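Local atomic coordinates of pyruvate kinase 1 (Trypanosoma brucei brucei, PDB entry 4KCT), a protein that catalyses the transfer of phosphate from phosphoenolpyruvate to ADP in the last step of glycolysis, and also has an intrinsic decarboxylase activity. Residues H481-H484 and S485-G488; L409-K412 and Y413-N416. All blocks are in the same frame, centred on the assembly; numbering follows the deposited sequence.

Contact 1: H481-H484 and S485-G488; sequences HADH and SVKG. With FDP (2,6-di-O-phosphono-beta-D-fructofuranose), chain F.
The carboxylate oxygen OD1 of D483 is gripped by two successive backbone N-H groups, those of S485 and V486, in an Asx turn that folds the effector-binding loop between strands 476-481 and 492-497. V486 N meets D483 OD1 at 2.9 Å, nearly in line with the C-O bond and with an N-H...O angle of 165°. S485 N stands 3.0 Å from D483 OD1 but approaches from above the carboxylate plane, so the two donors share one acceptor from different directions. The carboxylate is set toward the two following N-H groups with CG of D483 between its own backbone N and carbonyl carbon (chi1 66°). Its other oxygen, OD2, forms a salt bridge with R494 of a second subunit, which ties the turn to the subunit interface, where the ring of H484 also meets H484 of the second subunit with the planes almost perpendicular.

Within the same loop, A482 CB packs against V486 O at 3.3 Å, and one water is held between D483 O, V486 O and K487 NZ. The lysine brings its amine back to this water by bending at chi2. The folded loop thereby presents two backbone donors, near its start and six residues on, to the bound fructose 2,6-bisphosphate: A482 N gives a hydrogen bond of 3.0 Å to sugar O3, and G488 N one of 2.9 Å to O1. Side chains of K454, S406 and R457 also hold this ligand by hydrogen bonds. Beside the first of these donors, the imidazole of H481 is held by R494 of its own chain at NE2, while H481 ND1 donates to A482 O at 2.7 Å, with the acceptor only 1° out of the ring plane.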
# COMPACT_ATOMS: atom_id res chain seq x y z
N HIS A 481 -22.83 -3.92 -22.49
CA HIS A 481 -23.10 -4.80 -23.66
C HIS A 481 -22.24 -4.31 -24.80
O HIS A 481 -21.30 -3.56 -24.58
CB HIS A 481 -24.59 -4.81 -24.04
CG HIS A 481 -25.21 -3.44 -24.21
ND1 HIS A 481 -25.01 -2.67 -25.33
CD2 HIS A 481 -26.13 -2.75 -23.42
CE1 HIS A 481 -25.73 -1.52 -25.21
NE2 HIS A 481 -26.44 -1.58 -24.07
N ALA A 482 -22.54 -4.72 -26.04
CA ALA A 482 -21.73 -4.22 -27.18
C ALA A 482 -22.38 -2.98 -27.81
O ALA A 482 -23.56 -2.69 -27.55
CB ALA A 482 -21.52 -5.30 -28.22
N ASP A 483 -21.57 -2.18 -28.51
CA ASP A 483 -22.12 -1.09 -29.29
C ASP A 483 -22.78 -1.67 -30.53
O ASP A 483 -23.02 -2.90 -30.61
CB ASP A 483 -21.04 -0.04 -29.64
CG ASP A 483 -19.96 -0.60 -30.58
OD1 ASP A 483 -20.20 -1.63 -31.25
OD2 ASP A 483 -18.84 -0.02 -30.62
N HIS A 484 -23.23 -0.82 -31.43
CA HIS A 484 -24.09 -1.30 -32.51
C HIS A 484 -23.40 -2.16 -33.54
O HIS A 484 -24.06 -2.90 -34.23
CB HIS A 484 -24.88 -0.18 -33.16
CG HIS A 484 -26.01 0.33 -32.28
ND1 HIS A 484 -26.82 1.37 -32.65
CD2 HIS A 484 -26.42 -0.05 -30.99
CE1 HIS A 484 -27.68 1.65 -31.63
NE2 HIS A 484 -27.44 0.78 -30.62
N SER A 485 -22.08 -2.20 -33.55
CA SER A 485 -21.42 -3.04 -34.54
C SER A 485 -20.54 -4.19 -34.03
O SER A 485 -20.34 -5.18 -34.73
CB SER A 485 -20.72 -2.21 -35.62
OG SER A 485 -19.67 -1.48 -35.06
N VAL A 486 -20.02 -4.09 -32.81
CA VAL A 486 -19.12 -5.13 -32.30
C VAL A 486 -19.91 -6.41 -31.93
O VAL A 486 -20.99 -6.34 -31.34
CB VAL A 486 -18.29 -4.62 -31.10
CG1 VAL A 486 -17.68 -5.78 -30.32
CG2 VAL A 486 -17.17 -3.71 -31.60
N LYS A 487 -19.41 -7.57 -32.38
CA LYS A 487 -20.04 -8.87 -32.07
C LYS A 487 -19.08 -9.77 -31.29
O LYS A 487 -17.87 -9.78 -31.55
CB LYS A 487 -20.44 -9.61 -33.35
CG LYS A 487 -21.34 -8.82 -34.29
CD LYS A 487 -22.62 -8.38 -33.61
CE LYS A 487 -23.33 -7.35 -34.48
NZ LYS A 487 -24.49 -6.70 -33.80
N GLY A 488 -19.63 -10.59 -30.40
CA GLY A 488 -18.86 -11.66 -29.78
C GLY A 488 -18.54 -11.38 -28.30
O GLY A 488 -18.16 -12.28 -27.58
P1 FDP F . -25.52 -9.57 -28.62
O1P FDP F . -25.97 -8.15 -28.35
O2P FDP F . -26.52 -10.59 -28.13
O3P FDP F . -24.97 -9.81 -30.01
O1 FDP F . -22.31 -9.81 -29.76
C1 FDP F . -22.49 -8.67 -28.91
C2 FDP F . -22.96 -9.16 -27.54
O2 FDP F . -24.25 -9.83 -27.61
C3 FDP F . -23.01 -8.06 -26.50
O3 FDP F . -24.13 -7.20 -26.68
C4 FDP F . -23.13 -8.88 -25.23
O4 FDP F . -22.84 -8.13 -24.04
C5 FDP F . -22.11 -9.97 -25.49
O5 FDP F . -22.02 -10.08 -26.96
C6 FDP F . -22.55 -11.29 -24.87
O6 FDP F . -21.42 -12.17 -24.88
P2 FDP F . -21.47 -13.52 -23.98
O4P FDP F . -21.50 -13.02 -22.52
O5P FDP F . -22.74 -14.19 -24.42
O6P FDP F . -20.20 -14.25 -24.33
O HOH W 1 -23.42 -5.49 -31.55
O HOH W 2 -17.53 -0.01 -32.96

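Contact 2: L409-K412 and Y413-N416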
# COMPACT_ATOMS: atom_id res chain seq x y z
N LEU A 409 -17.71 -12.55 -15.88
CA LEU A 409 -16.61 -11.60 -15.94
C LEU A 409 -16.85 -10.37 -15.05
O LEU A 409 -15.93 -9.85 -14.43
CB LEU A 409 -16.35 -11.17 -17.39
CG LEU A 409 -14.97 -10.62 -17.76
CD1 LEU A 409 -13.83 -11.49 -17.20
CD2 LEU A 409 -14.88 -10.51 -19.30
N ILE A 410 -18.07 -9.88 -15.02
CA ILE A 410 -18.44 -8.83 -14.07
C ILE A 410 -18.44 -9.30 -12.62
O ILE A 410 -17.85 -8.65 -11.75
CB ILE A 410 -19.81 -8.25 -14.40
CG1 ILE A 410 -19.76 -7.53 -15.77
CG2 ILE A 410 -20.27 -7.28 -13.29
CD1 ILE A 410 -21.12 -7.02 -16.22
N SER A 411 -19.01 -10.48 -12.38
CA SER A 411 -18.98 -11.06 -11.02
C SER A 411 -17.55 -11.30 -10.52
O SER A 411 -17.27 -11.19 -9.32
CB SER A 411 -19.79 -12.38 -10.98
OG SER A 411 -19.83 -12.90 -9.64
N LYS A 412 -16.64 -11.58 -11.44
CA LYS A 412 -15.25 -11.82 -11.07
C LYS A 412 -14.71 -10.61 -10.26
O LYS A 412 -13.88 -10.78 -9.35
CB LYS A 412 -14.40 -12.01 -12.34
CG LYS A 412 -12.91 -11.91 -12.12
CD LYS A 412 -12.16 -12.20 -13.44
CE LYS A 412 -10.65 -12.23 -13.18
NZ LYS A 412 -9.90 -12.56 -14.43
N TYR A 413 -15.17 -9.41 -10.59
CA TYR A 413 -14.66 -8.18 -9.94
C TYR A 413 -15.47 -7.77 -8.72
O TYR A 413 -15.13 -6.79 -8.05
CB TYR A 413 -14.51 -7.03 -10.95
CG TYR A 413 -13.35 -7.27 -11.89
CD1 TYR A 413 -12.03 -7.06 -11.43
CD2 TYR A 413 -13.52 -8.02 -13.05
CE1 TYR A 413 -10.93 -7.39 -12.24
CE2 TYR A 413 -12.43 -8.41 -13.82
CZ TYR A 413 -11.14 -8.11 -13.39
OH TYR A 413 -10.05 -8.53 -14.14
N ARG A 414 -16.40 -8.63 -8.32
CA ARG A 414 -16.98 -8.55 -6.97
C ARG A 414 -17.63 -7.17 -6.69
O ARG A 414 -17.26 -6.50 -5.72
CB ARG A 414 -15.91 -8.87 -5.92
CG ARG A 414 -15.40 -10.33 -5.93
CD ARG A 414 -16.50 -11.31 -6.27
NE ARG A 414 -16.27 -12.68 -5.76
CZ ARG A 414 -16.70 -13.79 -6.37
NH1 ARG A 414 -16.62 -14.98 -5.75
NH2 ARG A 414 -17.35 -13.71 -7.54
N PRO A 415 -18.55 -6.71 -7.54
CA PRO A 415 -19.32 -5.53 -7.16
C PRO A 415 -20.09 -5.76 -5.85
O PRO A 415 -20.30 -6.92 -5.44
CB PRO A 415 -20.30 -5.34 -8.33
CG PRO A 415 -20.46 -6.71 -8.93
CD PRO A 415 -19.08 -7.35 -8.77
N ASN A 416 -20.57 -4.68 -5.21
CA ASN A 416 -21.33 -4.85 -3.98
C ASN A 416 -22.86 -4.82 -4.24
O ASN A 416 -23.64 -4.76 -3.30
CB ASN A 416 -20.93 -3.83 -2.92
CG ASN A 416 -21.28 -2.42 -3.32
OD1 ASN A 416 -22.02 -2.22 -4.29
ND2 ASN A 416 -20.88 -1.44 -2.50
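As helix 405-412 gives way to the loop before strand 419-423, the chain turns through i to i+3 hydrogen bonds from Y413 N to I410 O (3.0 Å) and from R414 N to S411 O (2.9 Å), and R414 itself adopts left-handed backbone angles (57°/55°). The carbonyl of S411 is used twice: R414 NH2 returns to S411 O at 3.1 Å, coming from the face of the carbonyl plane opposite to that met by R414 N. A bend at chi2 brings the guanidinium round so that S411 O lies at its edge, close to its plane. The same guanidinium is bound by G324 O and D326.

Alongside, K412 runs extended and points the same way as the Y413 side chain. K412 CG rests over one face of the Y413 ring in a CH-pi contact, 4.3 Å from the centroid, while L409 O lies at the ring edge, 3.3 Å from Y413 CD2. Both polar ends converge on E379, with a salt bridge from K412 NZ and a hydrogen bond from Y413 OH. This is a helix C-terminal turn within the beta-alpha-beta crossover from strand 396-400 to strand 419-423.

Overall arrangement
Both contacts belong to the C-terminal alpha/beta domain and lie on the same side of the chain's centre. Contact 2 comes first along the chain, and its helix 405-412 follows strand 396-400; contact 1 opens at the last residue of strand 476-481, which lies beside strand 396-400 in the same mixed five-stranded sheet, and continues into the loop after it. Their centres are 21 Å apart and their nearest atoms about 7 Å, without touching. Contact 1 binds the effector directly; contact 2 is linked to it through its helix, whose S406 hydrogen-bonds the ligand, while the L409 side chain stays about 8 Å away. Contact 1 also reaches a neighbouring subunit, consistent with allosteric control of the tetramer.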